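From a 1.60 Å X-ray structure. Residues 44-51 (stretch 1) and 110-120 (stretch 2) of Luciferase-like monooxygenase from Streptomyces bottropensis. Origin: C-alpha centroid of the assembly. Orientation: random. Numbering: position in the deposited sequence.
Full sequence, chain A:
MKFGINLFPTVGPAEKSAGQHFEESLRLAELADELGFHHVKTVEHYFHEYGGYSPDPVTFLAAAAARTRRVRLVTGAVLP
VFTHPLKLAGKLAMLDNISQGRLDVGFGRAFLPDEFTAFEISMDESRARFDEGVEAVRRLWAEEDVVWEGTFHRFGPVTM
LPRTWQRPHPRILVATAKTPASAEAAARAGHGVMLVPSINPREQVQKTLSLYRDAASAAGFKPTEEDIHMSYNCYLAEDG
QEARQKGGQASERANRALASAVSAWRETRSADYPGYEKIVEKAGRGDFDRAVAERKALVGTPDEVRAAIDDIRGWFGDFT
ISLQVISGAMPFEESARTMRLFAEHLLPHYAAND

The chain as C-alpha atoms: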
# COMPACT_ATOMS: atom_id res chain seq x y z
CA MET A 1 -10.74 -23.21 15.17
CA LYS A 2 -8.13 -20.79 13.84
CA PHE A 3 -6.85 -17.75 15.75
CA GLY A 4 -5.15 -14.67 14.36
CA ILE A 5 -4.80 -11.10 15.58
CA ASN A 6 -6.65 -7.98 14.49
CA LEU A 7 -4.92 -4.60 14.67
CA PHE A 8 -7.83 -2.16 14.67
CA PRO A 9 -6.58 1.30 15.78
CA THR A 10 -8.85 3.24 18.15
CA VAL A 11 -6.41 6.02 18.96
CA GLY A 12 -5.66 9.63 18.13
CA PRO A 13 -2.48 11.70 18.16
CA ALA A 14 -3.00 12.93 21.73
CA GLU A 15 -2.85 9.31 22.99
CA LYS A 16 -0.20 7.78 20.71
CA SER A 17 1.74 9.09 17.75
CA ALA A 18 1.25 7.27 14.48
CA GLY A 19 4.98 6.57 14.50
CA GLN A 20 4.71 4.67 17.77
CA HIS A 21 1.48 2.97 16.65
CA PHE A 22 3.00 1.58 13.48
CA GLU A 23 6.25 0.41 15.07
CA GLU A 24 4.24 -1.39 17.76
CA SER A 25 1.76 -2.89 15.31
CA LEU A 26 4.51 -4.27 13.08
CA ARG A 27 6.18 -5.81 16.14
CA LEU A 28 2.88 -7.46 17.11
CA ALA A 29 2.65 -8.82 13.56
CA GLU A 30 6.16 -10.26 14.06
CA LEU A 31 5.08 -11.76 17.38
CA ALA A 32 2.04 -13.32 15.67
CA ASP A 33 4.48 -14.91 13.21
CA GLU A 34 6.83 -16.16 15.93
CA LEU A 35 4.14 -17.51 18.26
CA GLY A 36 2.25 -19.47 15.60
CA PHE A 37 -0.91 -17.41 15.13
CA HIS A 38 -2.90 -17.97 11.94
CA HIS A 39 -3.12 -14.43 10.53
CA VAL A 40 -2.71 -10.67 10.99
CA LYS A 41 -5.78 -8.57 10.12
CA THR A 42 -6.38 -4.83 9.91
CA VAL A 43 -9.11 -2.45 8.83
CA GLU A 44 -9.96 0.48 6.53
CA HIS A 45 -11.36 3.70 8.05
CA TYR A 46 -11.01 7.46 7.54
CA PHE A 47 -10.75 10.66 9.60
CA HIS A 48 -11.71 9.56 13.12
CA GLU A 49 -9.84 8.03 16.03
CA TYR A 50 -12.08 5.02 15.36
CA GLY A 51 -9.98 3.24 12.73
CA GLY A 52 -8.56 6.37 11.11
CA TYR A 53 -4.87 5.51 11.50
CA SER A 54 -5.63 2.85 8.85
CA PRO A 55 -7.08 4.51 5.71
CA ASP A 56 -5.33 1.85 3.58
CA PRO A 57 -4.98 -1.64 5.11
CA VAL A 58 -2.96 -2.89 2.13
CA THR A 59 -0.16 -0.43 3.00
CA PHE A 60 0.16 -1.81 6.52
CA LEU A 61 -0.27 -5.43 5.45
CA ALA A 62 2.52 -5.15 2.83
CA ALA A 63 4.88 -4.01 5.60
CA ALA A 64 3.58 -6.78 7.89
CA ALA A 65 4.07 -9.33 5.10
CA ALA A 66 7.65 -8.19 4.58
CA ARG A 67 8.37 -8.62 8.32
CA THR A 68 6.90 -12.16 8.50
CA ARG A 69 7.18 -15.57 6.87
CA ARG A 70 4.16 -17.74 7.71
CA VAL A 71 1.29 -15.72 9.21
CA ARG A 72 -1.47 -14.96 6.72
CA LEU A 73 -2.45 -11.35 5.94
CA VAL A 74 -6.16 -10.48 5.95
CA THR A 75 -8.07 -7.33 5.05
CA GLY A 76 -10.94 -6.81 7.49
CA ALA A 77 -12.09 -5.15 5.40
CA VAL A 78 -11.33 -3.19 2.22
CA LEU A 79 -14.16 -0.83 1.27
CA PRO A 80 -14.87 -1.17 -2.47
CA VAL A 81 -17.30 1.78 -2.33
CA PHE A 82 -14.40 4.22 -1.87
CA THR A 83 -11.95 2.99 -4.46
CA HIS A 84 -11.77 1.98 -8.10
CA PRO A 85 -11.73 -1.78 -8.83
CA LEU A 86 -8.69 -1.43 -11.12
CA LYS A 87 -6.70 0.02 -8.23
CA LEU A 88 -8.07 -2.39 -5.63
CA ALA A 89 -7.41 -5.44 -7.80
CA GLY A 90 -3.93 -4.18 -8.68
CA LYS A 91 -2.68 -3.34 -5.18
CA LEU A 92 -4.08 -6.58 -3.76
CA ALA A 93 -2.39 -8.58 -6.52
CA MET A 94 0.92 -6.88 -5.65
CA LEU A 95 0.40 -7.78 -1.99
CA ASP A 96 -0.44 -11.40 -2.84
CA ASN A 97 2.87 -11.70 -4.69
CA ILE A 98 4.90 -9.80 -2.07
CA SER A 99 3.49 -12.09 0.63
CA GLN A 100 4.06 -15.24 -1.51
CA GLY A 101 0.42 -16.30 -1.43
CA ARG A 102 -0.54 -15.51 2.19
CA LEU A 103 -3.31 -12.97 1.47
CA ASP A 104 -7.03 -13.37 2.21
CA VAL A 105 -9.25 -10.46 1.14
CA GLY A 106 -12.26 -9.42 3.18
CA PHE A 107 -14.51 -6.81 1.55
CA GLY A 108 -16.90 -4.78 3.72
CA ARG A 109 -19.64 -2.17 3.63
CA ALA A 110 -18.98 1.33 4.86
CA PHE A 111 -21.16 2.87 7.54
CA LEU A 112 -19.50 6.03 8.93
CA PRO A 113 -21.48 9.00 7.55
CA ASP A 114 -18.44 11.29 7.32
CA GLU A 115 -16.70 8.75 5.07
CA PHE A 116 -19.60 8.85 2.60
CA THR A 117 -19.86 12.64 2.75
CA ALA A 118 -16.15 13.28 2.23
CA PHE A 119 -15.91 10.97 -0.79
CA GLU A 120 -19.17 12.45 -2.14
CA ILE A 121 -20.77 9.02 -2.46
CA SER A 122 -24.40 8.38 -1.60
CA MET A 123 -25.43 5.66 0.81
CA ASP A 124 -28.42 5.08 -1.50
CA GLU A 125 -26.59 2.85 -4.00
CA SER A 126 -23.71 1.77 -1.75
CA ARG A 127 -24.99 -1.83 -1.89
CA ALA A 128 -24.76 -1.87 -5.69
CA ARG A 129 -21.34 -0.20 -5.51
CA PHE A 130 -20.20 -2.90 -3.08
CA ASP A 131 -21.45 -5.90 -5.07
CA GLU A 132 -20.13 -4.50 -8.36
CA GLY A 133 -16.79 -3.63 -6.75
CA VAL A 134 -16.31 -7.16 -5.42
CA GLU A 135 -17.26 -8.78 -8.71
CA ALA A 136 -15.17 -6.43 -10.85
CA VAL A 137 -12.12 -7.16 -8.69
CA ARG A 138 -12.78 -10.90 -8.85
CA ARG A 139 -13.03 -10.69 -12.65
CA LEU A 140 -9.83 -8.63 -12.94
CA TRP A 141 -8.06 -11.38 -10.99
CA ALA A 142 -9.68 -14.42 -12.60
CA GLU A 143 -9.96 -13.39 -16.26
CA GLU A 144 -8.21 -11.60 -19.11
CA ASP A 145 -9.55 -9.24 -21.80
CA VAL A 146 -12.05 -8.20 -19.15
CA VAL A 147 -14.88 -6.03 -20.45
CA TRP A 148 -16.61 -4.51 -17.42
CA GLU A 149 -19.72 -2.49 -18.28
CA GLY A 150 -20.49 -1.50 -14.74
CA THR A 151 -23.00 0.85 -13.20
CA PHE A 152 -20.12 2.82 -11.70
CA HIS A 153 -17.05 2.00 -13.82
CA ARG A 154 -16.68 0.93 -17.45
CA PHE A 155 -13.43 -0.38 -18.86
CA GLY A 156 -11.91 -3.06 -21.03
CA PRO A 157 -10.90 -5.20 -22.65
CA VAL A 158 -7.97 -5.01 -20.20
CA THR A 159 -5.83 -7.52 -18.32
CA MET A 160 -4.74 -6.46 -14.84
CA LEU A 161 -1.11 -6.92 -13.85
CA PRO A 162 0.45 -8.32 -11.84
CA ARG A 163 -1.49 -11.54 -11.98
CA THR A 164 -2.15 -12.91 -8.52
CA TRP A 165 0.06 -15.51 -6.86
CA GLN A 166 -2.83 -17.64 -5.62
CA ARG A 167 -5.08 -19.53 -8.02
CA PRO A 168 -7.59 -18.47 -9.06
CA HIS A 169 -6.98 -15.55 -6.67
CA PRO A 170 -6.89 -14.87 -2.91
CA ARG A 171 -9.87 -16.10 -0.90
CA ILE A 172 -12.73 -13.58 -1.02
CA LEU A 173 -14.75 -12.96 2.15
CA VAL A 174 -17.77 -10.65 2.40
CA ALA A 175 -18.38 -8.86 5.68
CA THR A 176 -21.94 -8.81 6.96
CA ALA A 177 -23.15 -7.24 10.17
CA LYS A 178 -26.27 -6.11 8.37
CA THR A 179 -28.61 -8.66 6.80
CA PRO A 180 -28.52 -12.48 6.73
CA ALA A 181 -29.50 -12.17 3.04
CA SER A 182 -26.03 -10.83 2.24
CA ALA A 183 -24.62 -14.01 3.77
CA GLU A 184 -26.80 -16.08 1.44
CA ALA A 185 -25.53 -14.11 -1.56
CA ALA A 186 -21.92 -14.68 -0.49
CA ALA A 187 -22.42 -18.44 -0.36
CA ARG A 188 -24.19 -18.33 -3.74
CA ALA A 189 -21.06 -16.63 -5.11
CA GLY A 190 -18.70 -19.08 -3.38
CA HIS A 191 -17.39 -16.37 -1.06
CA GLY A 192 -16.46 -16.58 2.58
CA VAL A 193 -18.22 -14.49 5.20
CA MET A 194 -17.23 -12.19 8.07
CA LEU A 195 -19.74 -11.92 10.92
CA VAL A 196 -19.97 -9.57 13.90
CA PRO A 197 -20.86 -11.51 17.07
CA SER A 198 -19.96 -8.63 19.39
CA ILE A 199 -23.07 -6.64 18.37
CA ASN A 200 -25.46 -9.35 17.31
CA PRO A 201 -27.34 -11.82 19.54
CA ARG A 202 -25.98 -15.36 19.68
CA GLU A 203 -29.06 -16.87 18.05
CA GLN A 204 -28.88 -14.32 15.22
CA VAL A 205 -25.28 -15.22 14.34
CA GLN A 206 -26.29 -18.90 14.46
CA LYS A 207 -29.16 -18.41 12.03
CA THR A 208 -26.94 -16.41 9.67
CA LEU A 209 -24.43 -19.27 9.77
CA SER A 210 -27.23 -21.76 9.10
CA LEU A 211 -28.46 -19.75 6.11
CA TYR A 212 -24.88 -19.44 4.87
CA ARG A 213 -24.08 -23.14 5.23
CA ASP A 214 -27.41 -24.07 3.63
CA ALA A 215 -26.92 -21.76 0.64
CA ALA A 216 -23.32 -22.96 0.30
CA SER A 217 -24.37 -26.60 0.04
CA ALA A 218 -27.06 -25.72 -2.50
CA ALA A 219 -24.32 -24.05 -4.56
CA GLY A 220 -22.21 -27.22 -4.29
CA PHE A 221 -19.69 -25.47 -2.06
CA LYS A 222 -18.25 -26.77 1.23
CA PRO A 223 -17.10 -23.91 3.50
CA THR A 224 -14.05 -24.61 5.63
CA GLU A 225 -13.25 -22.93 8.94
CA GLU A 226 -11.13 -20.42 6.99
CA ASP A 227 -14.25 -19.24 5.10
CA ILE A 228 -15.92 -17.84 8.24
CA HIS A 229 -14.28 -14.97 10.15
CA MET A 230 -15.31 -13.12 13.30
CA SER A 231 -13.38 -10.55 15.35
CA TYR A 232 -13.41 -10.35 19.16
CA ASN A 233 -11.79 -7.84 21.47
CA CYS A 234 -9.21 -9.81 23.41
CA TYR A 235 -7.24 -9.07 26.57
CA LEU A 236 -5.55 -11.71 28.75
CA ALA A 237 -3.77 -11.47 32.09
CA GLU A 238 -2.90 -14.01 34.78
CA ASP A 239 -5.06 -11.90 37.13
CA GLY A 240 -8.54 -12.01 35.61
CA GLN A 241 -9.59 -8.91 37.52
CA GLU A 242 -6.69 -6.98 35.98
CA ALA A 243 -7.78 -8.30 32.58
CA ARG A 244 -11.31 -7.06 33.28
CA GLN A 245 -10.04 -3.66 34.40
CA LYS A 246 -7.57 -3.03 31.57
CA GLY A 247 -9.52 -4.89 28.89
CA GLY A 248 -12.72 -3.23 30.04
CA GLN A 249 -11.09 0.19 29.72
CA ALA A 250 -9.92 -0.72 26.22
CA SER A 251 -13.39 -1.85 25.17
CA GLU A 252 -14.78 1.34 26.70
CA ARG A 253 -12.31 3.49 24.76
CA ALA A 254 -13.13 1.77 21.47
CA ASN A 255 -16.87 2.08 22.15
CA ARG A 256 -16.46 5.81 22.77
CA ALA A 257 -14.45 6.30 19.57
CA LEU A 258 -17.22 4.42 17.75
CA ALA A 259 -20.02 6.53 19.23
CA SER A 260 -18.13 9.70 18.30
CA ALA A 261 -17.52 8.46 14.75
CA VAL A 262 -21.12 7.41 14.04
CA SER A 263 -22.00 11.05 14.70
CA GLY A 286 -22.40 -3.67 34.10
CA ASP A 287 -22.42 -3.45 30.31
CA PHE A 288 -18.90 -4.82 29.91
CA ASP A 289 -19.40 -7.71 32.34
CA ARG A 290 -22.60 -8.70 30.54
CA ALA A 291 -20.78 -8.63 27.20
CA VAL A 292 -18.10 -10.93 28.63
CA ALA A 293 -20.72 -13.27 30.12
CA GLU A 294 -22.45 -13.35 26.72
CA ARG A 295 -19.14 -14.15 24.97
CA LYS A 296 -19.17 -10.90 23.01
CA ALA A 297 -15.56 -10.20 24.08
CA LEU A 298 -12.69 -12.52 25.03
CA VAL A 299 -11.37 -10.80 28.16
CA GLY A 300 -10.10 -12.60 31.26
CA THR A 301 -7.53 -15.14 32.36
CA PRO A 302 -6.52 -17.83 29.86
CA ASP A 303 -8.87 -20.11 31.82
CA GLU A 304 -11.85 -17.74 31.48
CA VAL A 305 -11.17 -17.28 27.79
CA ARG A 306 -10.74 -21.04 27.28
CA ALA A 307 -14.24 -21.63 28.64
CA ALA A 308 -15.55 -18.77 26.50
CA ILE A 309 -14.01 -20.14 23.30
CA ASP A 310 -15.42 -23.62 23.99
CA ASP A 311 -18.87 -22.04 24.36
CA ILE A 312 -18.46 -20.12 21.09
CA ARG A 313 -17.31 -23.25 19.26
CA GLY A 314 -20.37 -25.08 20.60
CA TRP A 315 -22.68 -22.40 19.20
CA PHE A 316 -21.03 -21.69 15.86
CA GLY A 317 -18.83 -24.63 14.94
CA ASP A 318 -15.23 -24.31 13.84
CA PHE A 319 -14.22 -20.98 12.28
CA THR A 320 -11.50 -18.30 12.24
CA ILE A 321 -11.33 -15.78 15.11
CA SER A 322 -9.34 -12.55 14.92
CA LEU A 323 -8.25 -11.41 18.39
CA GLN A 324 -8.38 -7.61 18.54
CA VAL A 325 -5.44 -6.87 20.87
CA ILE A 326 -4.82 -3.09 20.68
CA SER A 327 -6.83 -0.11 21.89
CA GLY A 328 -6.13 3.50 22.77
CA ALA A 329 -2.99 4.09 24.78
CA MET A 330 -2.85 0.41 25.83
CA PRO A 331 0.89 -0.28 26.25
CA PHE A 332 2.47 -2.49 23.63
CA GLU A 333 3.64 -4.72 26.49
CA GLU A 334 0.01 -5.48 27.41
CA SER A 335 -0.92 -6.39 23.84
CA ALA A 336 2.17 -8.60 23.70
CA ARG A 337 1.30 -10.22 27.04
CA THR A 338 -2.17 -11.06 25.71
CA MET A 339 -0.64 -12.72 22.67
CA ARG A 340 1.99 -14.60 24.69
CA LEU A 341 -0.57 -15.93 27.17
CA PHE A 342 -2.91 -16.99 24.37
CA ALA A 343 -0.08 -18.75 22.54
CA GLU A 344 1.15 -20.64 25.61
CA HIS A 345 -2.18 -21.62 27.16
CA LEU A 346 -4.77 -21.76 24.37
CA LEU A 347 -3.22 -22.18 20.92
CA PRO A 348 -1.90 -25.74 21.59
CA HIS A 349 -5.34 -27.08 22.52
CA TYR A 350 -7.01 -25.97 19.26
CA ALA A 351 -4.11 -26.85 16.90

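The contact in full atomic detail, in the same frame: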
# COMPACT_ATOMS: atom_id res chain seq x y z
N GLU A 44 -9.97 -0.74 7.33
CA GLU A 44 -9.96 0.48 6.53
C GLU A 44 -10.97 1.46 7.13
O GLU A 44 -12.16 1.16 7.18
CB GLU A 44 -10.31 0.22 5.07
CG GLU A 44 -10.26 1.48 4.20
CD GLU A 44 -10.55 1.21 2.73
OE1 GLU A 44 -10.60 0.03 2.34
OE2 GLU A 44 -10.75 2.19 1.97
N HIS A 45 -10.49 2.63 7.55
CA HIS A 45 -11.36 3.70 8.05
C HIS A 45 -10.69 5.05 7.85
O HIS A 45 -9.46 5.13 7.75
CB HIS A 45 -11.69 3.52 9.53
CG HIS A 45 -12.89 2.67 9.78
ND1 HIS A 45 -14.13 2.95 9.25
CD2 HIS A 45 -13.03 1.52 10.48
CE1 HIS A 45 -14.99 2.03 9.62
NE2 HIS A 45 -14.35 1.14 10.37
N TYR A 46 -11.50 6.11 7.82
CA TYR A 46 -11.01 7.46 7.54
C TYR A 46 -11.44 8.46 8.60
O TYR A 46 -12.58 8.42 9.08
CB TYR A 46 -11.49 7.95 6.17
CG TYR A 46 -11.11 7.04 5.03
CD1 TYR A 46 -9.97 7.28 4.27
CD2 TYR A 46 -11.88 5.92 4.73
CE1 TYR A 46 -9.62 6.42 3.22
CE2 TYR A 46 -11.54 5.07 3.70
CZ TYR A 46 -10.41 5.32 2.95
OH TYR A 46 -10.09 4.47 1.92
N PHE A 47 -10.51 9.35 8.97
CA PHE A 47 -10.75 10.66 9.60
C PHE A 47 -10.90 10.66 11.12
O PHE A 47 -10.61 11.67 11.75
CB PHE A 47 -12.00 11.35 9.04
CG PHE A 47 -12.07 11.38 7.55
CD1 PHE A 47 -10.95 11.67 6.78
CD2 PHE A 47 -13.27 11.11 6.92
CE1 PHE A 47 -11.03 11.68 5.41
CE2 PHE A 47 -13.36 11.14 5.55
CZ PHE A 47 -12.23 11.42 4.79
N HIS A 48 -11.36 9.56 11.71
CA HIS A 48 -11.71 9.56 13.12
C HIS A 48 -10.74 8.67 13.89
O HIS A 48 -10.11 7.79 13.32
CB HIS A 48 -13.14 9.05 13.32
CG HIS A 48 -14.18 9.91 12.68
ND1 HIS A 48 -14.57 11.13 13.21
CD2 HIS A 48 -14.92 9.74 11.56
CE1 HIS A 48 -15.49 11.66 12.43
NE2 HIS A 48 -15.73 10.84 11.43
N GLU A 49 -10.65 8.92 15.20
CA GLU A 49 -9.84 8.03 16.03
C GLU A 49 -10.29 6.58 15.91
O GLU A 49 -9.47 5.66 16.04
CB GLU A 49 -9.88 8.51 17.49
CG GLU A 49 -9.14 9.81 17.70
CD GLU A 49 -9.81 10.72 18.72
OE1 GLU A 49 -10.11 10.25 19.84
OE2 GLU A 49 -10.03 11.90 18.38
N TYR A 50 -11.58 6.36 15.66
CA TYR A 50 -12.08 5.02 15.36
C TYR A 50 -11.61 4.55 13.98
O TYR A 50 -12.24 4.83 12.96
CB TYR A 50 -13.62 5.01 15.43
CG TYR A 50 -14.26 3.65 15.23
CD1 TYR A 50 -14.29 2.71 16.25
CD2 TYR A 50 -14.85 3.32 14.01
CE1 TYR A 50 -14.89 1.47 16.06
CE2 TYR A 50 -15.44 2.09 13.81
CZ TYR A 50 -15.46 1.17 14.83
OH TYR A 50 -16.06 -0.05 14.62
N GLY A 51 -10.47 3.85 13.95
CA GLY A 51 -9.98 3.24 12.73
C GLY A 51 -9.12 4.12 11.85
O GLY A 51 -8.48 3.60 10.92
N ALA A 110 -19.26 0.19 4.01
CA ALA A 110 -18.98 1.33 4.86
C ALA A 110 -20.23 1.71 5.64
O ALA A 110 -21.36 1.42 5.25
CB ALA A 110 -18.50 2.51 4.02
N PHE A 111 -20.02 2.39 6.77
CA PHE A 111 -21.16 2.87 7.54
C PHE A 111 -20.94 4.21 8.23
O PHE A 111 -21.92 4.79 8.71
CB PHE A 111 -21.58 1.84 8.59
CG PHE A 111 -20.57 1.64 9.69
CD1 PHE A 111 -20.77 2.24 10.93
CD2 PHE A 111 -19.45 0.86 9.49
CE1 PHE A 111 -19.85 2.06 11.95
CE2 PHE A 111 -18.52 0.68 10.51
CZ PHE A 111 -18.72 1.28 11.74
N LEU A 112 -19.72 4.74 8.29
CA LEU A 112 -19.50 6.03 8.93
C LEU A 112 -20.00 7.14 8.02
O LEU A 112 -19.54 7.23 6.87
CB LEU A 112 -18.03 6.23 9.26
CG LEU A 112 -17.42 5.27 10.28
CD1 LEU A 112 -15.95 5.60 10.53
CD2 LEU A 112 -18.21 5.30 11.58
N PRO A 113 -20.93 7.99 8.46
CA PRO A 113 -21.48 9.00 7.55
C PRO A 113 -20.44 9.97 7.00
O PRO A 113 -20.52 10.35 5.83
CB PRO A 113 -22.54 9.71 8.41
CG PRO A 113 -22.92 8.67 9.43
CD PRO A 113 -21.64 7.95 9.75
N ASP A 114 -19.46 10.36 7.81
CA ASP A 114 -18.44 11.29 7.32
C ASP A 114 -17.61 10.69 6.20
O ASP A 114 -17.11 11.43 5.34
CB ASP A 114 -17.53 11.74 8.46
CG ASP A 114 -18.25 12.62 9.46
OD1 ASP A 114 -17.67 12.89 10.53
OD2 ASP A 114 -19.39 13.03 9.18
N GLU A 115 -17.41 9.37 6.19
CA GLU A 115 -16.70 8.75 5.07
C GLU A 115 -17.47 8.93 3.78
O GLU A 115 -16.90 9.32 2.76
CB GLU A 115 -16.43 7.27 5.35
CG GLU A 115 -15.46 7.04 6.51
CD GLU A 115 -15.29 5.58 6.89
OE1 GLU A 115 -16.12 4.74 6.47
OE2 GLU A 115 -14.34 5.28 7.65
N PHE A 116 -18.79 8.66 3.80
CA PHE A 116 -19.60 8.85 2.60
C PHE A 116 -19.61 10.31 2.15
O PHE A 116 -19.49 10.61 0.96
CB PHE A 116 -21.04 8.38 2.84
CG PHE A 116 -21.21 6.88 2.78
CD1 PHE A 116 -21.43 6.25 1.57
CD2 PHE A 116 -21.17 6.11 3.94
CE1 PHE A 116 -21.59 4.86 1.51
CE2 PHE A 116 -21.34 4.74 3.89
CZ PHE A 116 -21.55 4.11 2.68
N THR A 117 -19.76 11.23 3.11
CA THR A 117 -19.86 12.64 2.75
C THR A 117 -18.57 13.14 2.12
O THR A 117 -18.59 13.84 1.10
CB THR A 117 -20.20 13.48 3.98
OG1 THR A 117 -21.45 13.05 4.53
CG2 THR A 117 -20.32 14.94 3.58
N ALA A 118 -17.43 12.76 2.70
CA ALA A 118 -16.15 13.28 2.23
C ALA A 118 -15.82 12.76 0.83
O ALA A 118 -15.26 13.50 0.01
CB ALA A 118 -15.04 12.91 3.21
N PHE A 119 -16.16 11.51 0.55
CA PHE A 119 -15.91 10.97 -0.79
C PHE A 119 -17.03 11.30 -1.76
O PHE A 119 -16.94 10.93 -2.93
CB PHE A 119 -15.67 9.46 -0.71
CG PHE A 119 -14.30 9.09 -0.21
CD1 PHE A 119 -13.21 9.14 -1.06
CD2 PHE A 119 -14.11 8.67 1.11
CE1 PHE A 119 -11.95 8.79 -0.61
CE2 PHE A 119 -12.84 8.31 1.56
CZ PHE A 119 -11.76 8.37 0.70
N GLU A 120 -18.06 12.01 -1.30
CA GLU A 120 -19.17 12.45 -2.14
C GLU A 120 -19.85 11.26 -2.80
O GLU A 120 -20.16 11.26 -4.00
CB GLU A 120 -18.72 13.48 -3.19
CG GLU A 120 -18.15 14.75 -2.56
CD GLU A 120 -17.64 15.73 -3.60
OE1 GLU A 120 -18.42 16.62 -4.02
OE2 GLU A 120 -16.47 15.60 -4.02

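Residues 44-51 form neither helix nor strand. In the second stretch, the chain passes through a loop into a helix that begins at Pro 113, with Leu 112 at the N-cap position, and closes in a Schellman motif in which Glu 120 adopts positive phi. The nearest CA atoms are those of Tyr 46 and Glu 115, 6.3 Å apart, and most of the contacts are made by side chains; the junction buries 541 Å² in all.

A buried carboxylate near the start of a helix can anchor an irregular segment that has no regular secondary structure, and this contact is a compact example. Glu 115 is its hub. Its CA-to-CB bond points sideways, but the extended side chain (chi1 m, chi2 t) carries OE2 to the other stretch. There Glu 115 OE2 accepts two hydrogen bonds, from ND1 of His 45 at 2.8 Å and from the backbone N of Tyr 46 at 3.0 Å. Their angles are 167° and 156°, and because the donors belong to consecutive residues, a single oxygen ties both residues to the helix. A second acidic residue, Asp 114, contributes less: Asp 114 OD1 lies 3.0 Å from NE2 of His 48, but the angle of 123° makes this hydrogen bond weak.

Apolar contacts accompany these polar links. Toward the end of the helix, Phe 119 directs its ring edge at the face of Tyr 46, with Phe 119 CZ 3.8 Å from Tyr 46 CE1. The Tyr 46 OH donates a very short 2.4 Å hydrogen bond to Glu 44 OE2 and is also bonded elsewhere in the structure. Phe 47 CE2 packs 3.4 Å from Ala 118 CB. Before the helix, Leu 112 CD1 sits 4.3 Å from Tyr 50 CD2, and Phe 111 CZ meets Tyr 50 CE2 at 4.0 Å.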